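PDB 3TGV: heme-binding protein HutZ from Vibrio cholerae, which binds heme efficiently and very probably degrades it to biliverdin beta and delta with release of its iron. Local coordinates for residues A[10-24]-A[55-69]. The protein carries 1 engineered substitution. Residues are numbered along the deposited sequence; the frame is centred on the assembly and turned at random.
Sequences FRQERKTLQLATVDA and NLEVNPQVSIMMIED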
loop_
_atom_site.group_PDB
_atom_site.type_symbol
_atom_site.label_atom_id
_atom_site.label_comp_id
_atom_site.label_asym_id
_atom_site.label_seq_id
_atom_site.Cartn_x
_atom_site.Cartn_y
_atom_site.Cartn_z
ATOM N N PHE A 10 0.098 -6.838 16.880
ATOM C CA PHE A 10 0.005 -6.071 15.636
ATOM C C PHE A 10 -0.916 -6.763 14.645
ATOM O O PHE A 10 -1.785 -6.130 14.059
ATOM C CB PHE A 10 1.411 -5.904 15.043
ATOM C CG PHE A 10 1.494 -4.998 13.832
ATOM C CD1 PHE A 10 1.500 -3.615 13.974
ATOM C CD2 PHE A 10 1.639 -5.533 12.560
ATOM C CE1 PHE A 10 1.627 -2.780 12.875
ATOM C CE2 PHE A 10 1.754 -4.704 11.445
ATOM C CZ PHE A 10 1.752 -3.325 11.606
ATOM N N ARG A 11 -0.732 -8.067 14.460
ATOM C CA ARG A 11 -1.549 -8.809 13.502
ATOM C C ARG A 11 -3.007 -8.782 13.925
ATOM O O ARG A 11 -3.897 -8.774 13.083
ATOM C CB ARG A 11 -1.111 -10.267 13.389
ATOM C CG ARG A 11 0.216 -10.505 12.682
ATOM C CD ARG A 11 0.688 -11.948 12.930
ATOM N NE ARG A 11 0.235 -12.836 11.874
ATOM C CZ ARG A 11 0.107 -14.152 11.981
ATOM N NH1 ARG A 11 0.372 -14.772 13.117
ATOM N NH2 ARG A 11 -0.331 -14.849 10.939
ATOM N N GLN A 12 -3.246 -8.781 15.233
ATOM C CA GLN A 12 -4.610 -8.769 15.765
ATOM C C GLN A 12 -5.271 -7.397 15.660
ATOM O O GLN A 12 -6.479 -7.294 15.442
ATOM C CB GLN A 12 -4.617 -9.253 17.222
ATOM C CG GLN A 12 -4.548 -10.761 17.354
ATOM C CD GLN A 12 -4.404 -11.231 18.796
ATOM O OE1 GLN A 12 -4.160 -10.434 19.705
ATOM N NE2 GLN A 12 -4.553 -12.535 19.007
ATOM N N GLU A 13 -4.482 -6.340 15.821
ATOM C CA GLU A 13 -5.022 -4.987 15.792
ATOM C C GLU A 13 -5.260 -4.496 14.366
ATOM O O GLU A 13 -6.281 -3.873 14.081
ATOM C CB GLU A 13 -4.090 -4.020 16.535
ATOM C CG GLU A 13 -4.615 -2.581 16.639
ATOM C CD GLU A 13 -4.315 -1.736 15.402
ATOM O OE1 GLU A 13 -3.195 -1.872 14.848
ATOM O OE2 GLU A 13 -5.198 -0.935 14.993
ATOM N N ARG A 14 -4.314 -4.761 13.468
ATOM C CA ARG A 14 -4.439 -4.267 12.103
ATOM C C ARG A 14 -5.577 -4.989 11.393
ATOM O O ARG A 14 -5.694 -6.206 11.473
ATOM C CB ARG A 14 -3.123 -4.435 11.348
ATOM C CG ARG A 14 -1.953 -3.680 11.970
ATOM C CD ARG A 14 -1.893 -2.238 11.492
ATOM N NE ARG A 14 -2.763 -1.359 12.258
ATOM C CZ ARG A 14 -3.222 -0.190 11.826
ATOM N NH1 ARG A 14 -2.919 0.249 10.608
ATOM N NH2 ARG A 14 -4.009 0.535 12.609
ATOM N N LYS A 15 -6.427 -4.230 10.707
ATOM C CA LYS A 15 -7.606 -4.798 10.081
ATOM C C LYS A 15 -7.500 -4.839 8.557
ATOM O O LYS A 15 -8.332 -5.452 7.891
ATOM C CB LYS A 15 -8.847 -4.001 10.500
ATOM C CG LYS A 15 -8.994 -3.889 12.020
ATOM C CD LYS A 15 -10.052 -4.844 12.552
ATOM C CE LYS A 15 -9.790 -5.228 14.001
ATOM N NZ LYS A 15 -9.668 -4.044 14.893
ATOM N N THR A 16 -6.483 -4.189 8.008
ATOM C CA THR A 16 -6.359 -4.059 6.559
ATOM C C THR A 16 -4.987 -4.488 6.029
ATOM O O THR A 16 -3.956 -4.320 6.693
ATOM C CB THR A 16 -6.625 -2.602 6.106
ATOM O OG1 THR A 16 -7.885 -2.152 6.632
ATOM C CG2 THR A 16 -6.684 -2.527 4.603
ATOM N N LEU A 17 -5.001 -5.051 4.827
ATOM C CA LEU A 17 -3.793 -5.328 4.070
ATOM C C LEU A 17 -3.656 -4.320 2.942
ATOM O O LEU A 17 -4.652 -3.955 2.285
ATOM C CB LEU A 17 -3.864 -6.729 3.453
ATOM C CG LEU A 17 -4.083 -7.924 4.378
ATOM C CD1 LEU A 17 -4.103 -9.244 3.583
ATOM C CD2 LEU A 17 -3.003 -7.933 5.464
ATOM N N GLN A 18 -2.433 -3.873 2.705
ATOM C CA GLN A 18 -2.137 -3.172 1.466
ATOM C C GLN A 18 -1.592 -4.188 0.475
ATOM O O GLN A 18 -0.745 -5.028 0.827
ATOM C CB GLN A 18 -1.134 -2.036 1.678
ATOM C CG GLN A 18 -1.236 -1.342 3.031
ATOM C CD GLN A 18 -2.601 -0.781 3.322
ATOM O OE1 GLN A 18 -3.189 -1.037 4.379
ATOM N NE2 GLN A 18 -3.115 0.013 2.395
ATOM N N LEU A 19 -2.058 -4.097 -0.768
ATOM C CA LEU A 19 -1.760 -5.100 -1.784
ATOM C C LEU A 19 -1.136 -4.504 -3.039
ATOM O O LEU A 19 -1.576 -3.466 -3.529
ATOM C CB LEU A 19 -3.036 -5.843 -2.181
ATOM C CG LEU A 19 -3.959 -6.276 -1.050
ATOM C CD1 LEU A 19 -5.320 -6.722 -1.589
ATOM C CD2 LEU A 19 -3.294 -7.372 -0.215
ATOM N N ALA A 20 -0.107 -5.173 -3.552
ATOM C CA ALA A 20 0.396 -4.894 -4.885
ATOM C C ALA A 20 0.068 -6.081 -5.786
ATOM O O ALA A 20 0.542 -7.193 -5.553
ATOM C CB ALA A 20 1.894 -4.627 -4.859
ATOM N N THR A 21 -0.749 -5.844 -6.812
ATOM C CA THR A 21 -1.132 -6.900 -7.734
ATOM C C THR A 21 -0.643 -6.544 -9.133
ATOM O O THR A 21 -0.124 -5.448 -9.355
ATOM C CB THR A 21 -2.661 -7.114 -7.747
ATOM O OG1 THR A 21 -3.305 -5.889 -8.116
ATOM C CG2 THR A 21 -3.148 -7.522 -6.365
ATOM N N VAL A 22 -0.799 -7.469 -10.073
ATOM C CA VAL A 22 -0.351 -7.231 -11.444
ATOM C C VAL A 22 -1.347 -7.810 -12.431
ATOM O O VAL A 22 -1.941 -8.860 -12.173
ATOM C CB VAL A 22 1.031 -7.850 -11.716
ATOM C CG1 VAL A 22 2.139 -6.938 -11.219
ATOM C CG2 VAL A 22 1.125 -9.230 -11.069
ATOM N N ASP A 23 -1.530 -7.136 -13.562
ATOM C CA ASP A 23 -2.380 -7.692 -14.604
ATOM C C ASP A 23 -1.574 -8.664 -15.473
ATOM O O ASP A 23 -0.401 -8.898 -15.216
ATOM C CB ASP A 23 -3.047 -6.589 -15.434
ATOM C CG ASP A 23 -2.070 -5.835 -16.307
ATOM O OD1 ASP A 23 -2.458 -4.771 -16.850
ATOM O OD2 ASP A 23 -0.924 -6.319 -16.457
ATOM N N ALA A 24 -2.203 -9.233 -16.494
ATOM C CA ALA A 24 -1.571 -10.292 -17.285
ATOM C C ALA A 24 -0.260 -9.862 -17.942
ATOM O O ALA A 24 0.608 -10.694 -18.214
ATOM C CB ALA A 24 -2.545 -10.820 -18.333
ATOM N N ASN A 55 -6.958 -8.515 -11.423
ATOM C CA ASN A 55 -5.546 -8.905 -11.441
ATOM C C ASN A 55 -5.298 -10.247 -10.766
ATOM O O ASN A 55 -4.655 -11.115 -11.341
ATOM C CB ASN A 55 -4.664 -7.831 -10.808
ATOM C CG ASN A 55 -4.516 -6.622 -11.687
ATOM O OD1 ASN A 55 -5.037 -6.587 -12.787
ATOM N ND2 ASN A 55 -3.811 -5.615 -11.203
ATOM N N LEU A 56 -5.809 -10.433 -9.554
ATOM C CA LEU A 56 -5.554 -11.691 -8.851
ATOM C C LEU A 56 -6.165 -12.877 -9.598
ATOM O O LEU A 56 -5.704 -14.012 -9.452
ATOM C CB LEU A 56 -6.070 -11.643 -7.416
ATOM C CG LEU A 56 -5.303 -10.734 -6.457
ATOM C CD1 LEU A 56 -6.074 -10.604 -5.157
ATOM C CD2 LEU A 56 -3.888 -11.243 -6.210
ATOM N N GLU A 57 -7.201 -12.600 -10.394
ATOM C CA GLU A 57 -7.849 -13.614 -11.222
ATOM C C GLU A 57 -6.951 -14.138 -12.328
ATOM O O GLU A 57 -6.919 -15.330 -12.594
ATOM C CB GLU A 57 -9.090 -13.037 -11.892
ATOM C CG GLU A 57 -10.379 -13.451 -11.251
ATOM C CD GLU A 57 -11.552 -13.255 -12.178
ATOM O OE1 GLU A 57 -11.532 -12.280 -12.965
ATOM O OE2 GLU A 57 -12.490 -14.079 -12.128
ATOM N N VAL A 58 -6.256 -13.231 -13.002
ATOM C CA VAL A 58 -5.468 -13.599 -14.167
ATOM C C VAL A 58 -4.006 -13.876 -13.830
ATOM O O VAL A 58 -3.338 -14.644 -14.521
ATOM C CB VAL A 58 -5.541 -12.509 -15.260
ATOM C CG1 VAL A 58 -5.230 -11.145 -14.682
ATOM C CG2 VAL A 58 -4.582 -12.832 -16.386
ATOM N N ASN A 59 -3.517 -13.257 -12.760
ATOM C CA ASN A 59 -2.109 -13.307 -12.417
ATOM C C ASN A 59 -1.988 -13.390 -10.897
ATOM O O ASN A 59 -1.947 -12.369 -10.214
ATOM C CB ASN A 59 -1.411 -12.057 -12.953
ATOM C CG ASN A 59 0.093 -12.138 -12.837
ATOM O OD1 ASN A 59 0.615 -12.831 -11.964
ATOM N ND2 ASN A 59 0.803 -11.431 -13.718
ATOM N N PRO A 60 -1.948 -14.618 -10.362
ATOM C CA PRO A 60 -2.237 -14.874 -8.946
ATOM C C PRO A 60 -1.080 -14.605 -7.996
ATOM O O PRO A 60 -0.925 -15.328 -7.013
ATOM C CB PRO A 60 -2.592 -16.375 -8.925
ATOM C CG PRO A 60 -2.766 -16.770 -10.379
ATOM C CD PRO A 60 -1.818 -15.872 -11.113
ATOM N N GLN A 61 -0.276 -13.590 -8.272
ATOM C CA GLN A 61 0.785 -13.225 -7.343
ATOM C C GLN A 61 0.498 -11.861 -6.752
ATOM O O GLN A 61 0.001 -10.970 -7.439
ATOM C CB GLN A 61 2.146 -13.248 -8.017
ATOM C CG GLN A 61 2.259 -12.355 -9.201
ATOM C CD GLN A 61 3.495 -12.664 -10.009
ATOM O OE1 GLN A 61 4.559 -12.939 -9.453
ATOM N NE2 GLN A 61 3.365 -12.625 -11.325
ATOM N N VAL A 62 0.790 -11.723 -5.463
ATOM C CA VAL A 62 0.520 -10.505 -4.721
ATOM C C VAL A 62 1.683 -10.219 -3.792
ATOM O O VAL A 62 2.270 -11.137 -3.240
ATOM C CB VAL A 62 -0.655 -10.683 -3.766
ATOM C CG1 VAL A 62 -1.432 -9.391 -3.655
ATOM C CG2 VAL A 62 -1.515 -11.831 -4.203
ATOM N N SER A 63 1.984 -8.945 -3.598
ATOM C CA SER A 63 2.852 -8.532 -2.513
ATOM C C SER A 63 1.950 -7.892 -1.452
ATOM O O SER A 63 1.127 -7.026 -1.766
ATOM C CB SER A 63 3.945 -7.584 -3.022
ATOM O OG SER A 63 4.800 -7.135 -1.980
ATOM N N ILE A 64 2.073 -8.351 -0.208
ATOM C CA ILE A 64 1.177 -7.932 0.875
ATOM C C ILE A 64 1.903 -7.140 1.966
ATOM O O ILE A 64 3.030 -7.473 2.349
ATOM C CB ILE A 64 0.524 -9.154 1.534
ATOM C CG1 ILE A 64 -0.387 -9.871 0.535
ATOM C CG2 ILE A 64 -0.250 -8.744 2.791
ATOM C CD1 ILE A 64 -0.763 -11.268 0.955
ATOM N N MET A 65 1.267 -6.088 2.461
ATOM C CA MET A 65 1.840 -5.310 3.558
ATOM C C MET A 65 0.794 -4.938 4.599
ATOM O O MET A 65 -0.308 -4.478 4.270
ATOM C CB MET A 65 2.537 -4.051 3.033
ATOM C CG MET A 65 3.078 -3.151 4.127
ATOM S SD MET A 65 4.088 -1.783 3.510
ATOM C CE MET A 65 2.868 -0.912 2.535
ATOM N N MET A 66 1.151 -5.155 5.854
ATOM C CA MET A 66 0.344 -4.747 6.990
ATOM C C MET A 66 1.168 -3.658 7.689
ATOM O O MET A 66 2.321 -3.891 8.064
ATOM C CB MET A 66 0.130 -5.968 7.885
ATOM C CG MET A 66 -0.862 -5.832 9.018
ATOM S SD MET A 66 -0.872 -7.346 10.032
ATOM C CE MET A 66 -1.139 -8.585 8.784
ATOM N N ILE A 67 0.605 -2.462 7.832
ATOM C CA ILE A 67 1.391 -1.302 8.258
ATOM C C ILE A 67 0.679 -0.382 9.261
ATOM O O ILE A 67 -0.546 -0.192 9.190
ATOM C CB ILE A 67 1.848 -0.472 7.022
ATOM C CG1 ILE A 67 2.786 0.653 7.453
ATOM C CG2 ILE A 67 0.624 0.060 6.228
ATOM C CD1 ILE A 67 3.606 1.211 6.314
ATOM N N GLU A 68 1.434 0.187 10.201
ATOM C CA GLU A 68 0.825 1.085 11.176
ATOM C C GLU A 68 0.450 2.389 10.481
ATOM O O GLU A 68 0.993 2.708 9.430
ATOM C CB GLU A 68 1.755 1.369 12.362
ATOM C CG GLU A 68 2.859 2.356 12.064
ATOM C CD GLU A 68 3.797 2.564 13.256
ATOM O OE1 GLU A 68 3.355 2.447 14.418
ATOM O OE2 GLU A 68 4.975 2.852 13.019
ATOM N N ASP A 69 -0.466 3.141 11.078
ATOM C CA ASP A 69 -0.994 4.357 10.467
ATOM C C ASP A 69 0.052 5.463 10.421
ATOM O O ASP A 69 0.935 5.507 11.268
ATOM C CB ASP A 69 -2.208 4.846 11.256
ATOM C CG ASP A 69 -3.438 3.987 11.027
ATOM O OD1 ASP A 69 -3.524 3.354 9.952
ATOM O OD2 ASP A 69 -4.323 3.956 11.910
HETATM O O HOH W 1 -2.118 -2.309 6.990
HETATM O O HOH W 2 -1.947 -9.853 -9.188
#
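Met66 is packed tightly against the end of helix 3-13: its CG lies 3.5 Å from Arg14 CB, and its sulfur sits oblique to the Phe10 ring in a Met-aromatic contact. Arg14 folds back over that ring, its chain bent at chi2 (-86°) and chi3 (84°), which sets CG above the middle of one face while Met66 O and the backbone N of Glu68 meet the ring edge. The same bends deliver the guanidinium to the end of strand 61-67 and the loop beyond it. Arg14 NH1 donates to Ile67 O (2.8 Å) and to Asp69 OD1 (3.2 Å), reaching the latter from above the carboxylate plane; NE and NH2 grip Glu13 side-on. Asp69 is also bonded by Glu70 of the second subunit, tying this network to the dimer interface.

From here strands 16-22 and 61-67 run antiparallel within the curled sheet of the FMN-binding split-barrel family. Gln18 pairs with Met65 and Ala20 with Ser63, each through two backbone bonds; Leu17, Leu19, Ile64 and Val62 pack on one face, while Ala20 and Ser63 turn to the other, toward the second subunit. Where direct pairing stops, water bridges the strands: one accepts from Ile67 N within hydrogen-bonding reach of Thr16 O and Gln18 OE1, another accepts from Val22 N near Gln61 O.

Asn55 ND2 makes the last buried polar link, to Thr21 OG1 (3.1 Å) in the plane of the Asn55 amide. Beyond it the contact loosens toward solvent: Asn59 ND2 meets Asp23 O at 3.2 Å from well above the carbonyl plane, and Ala24 CB touches Val58 CG2 at the exposed rim.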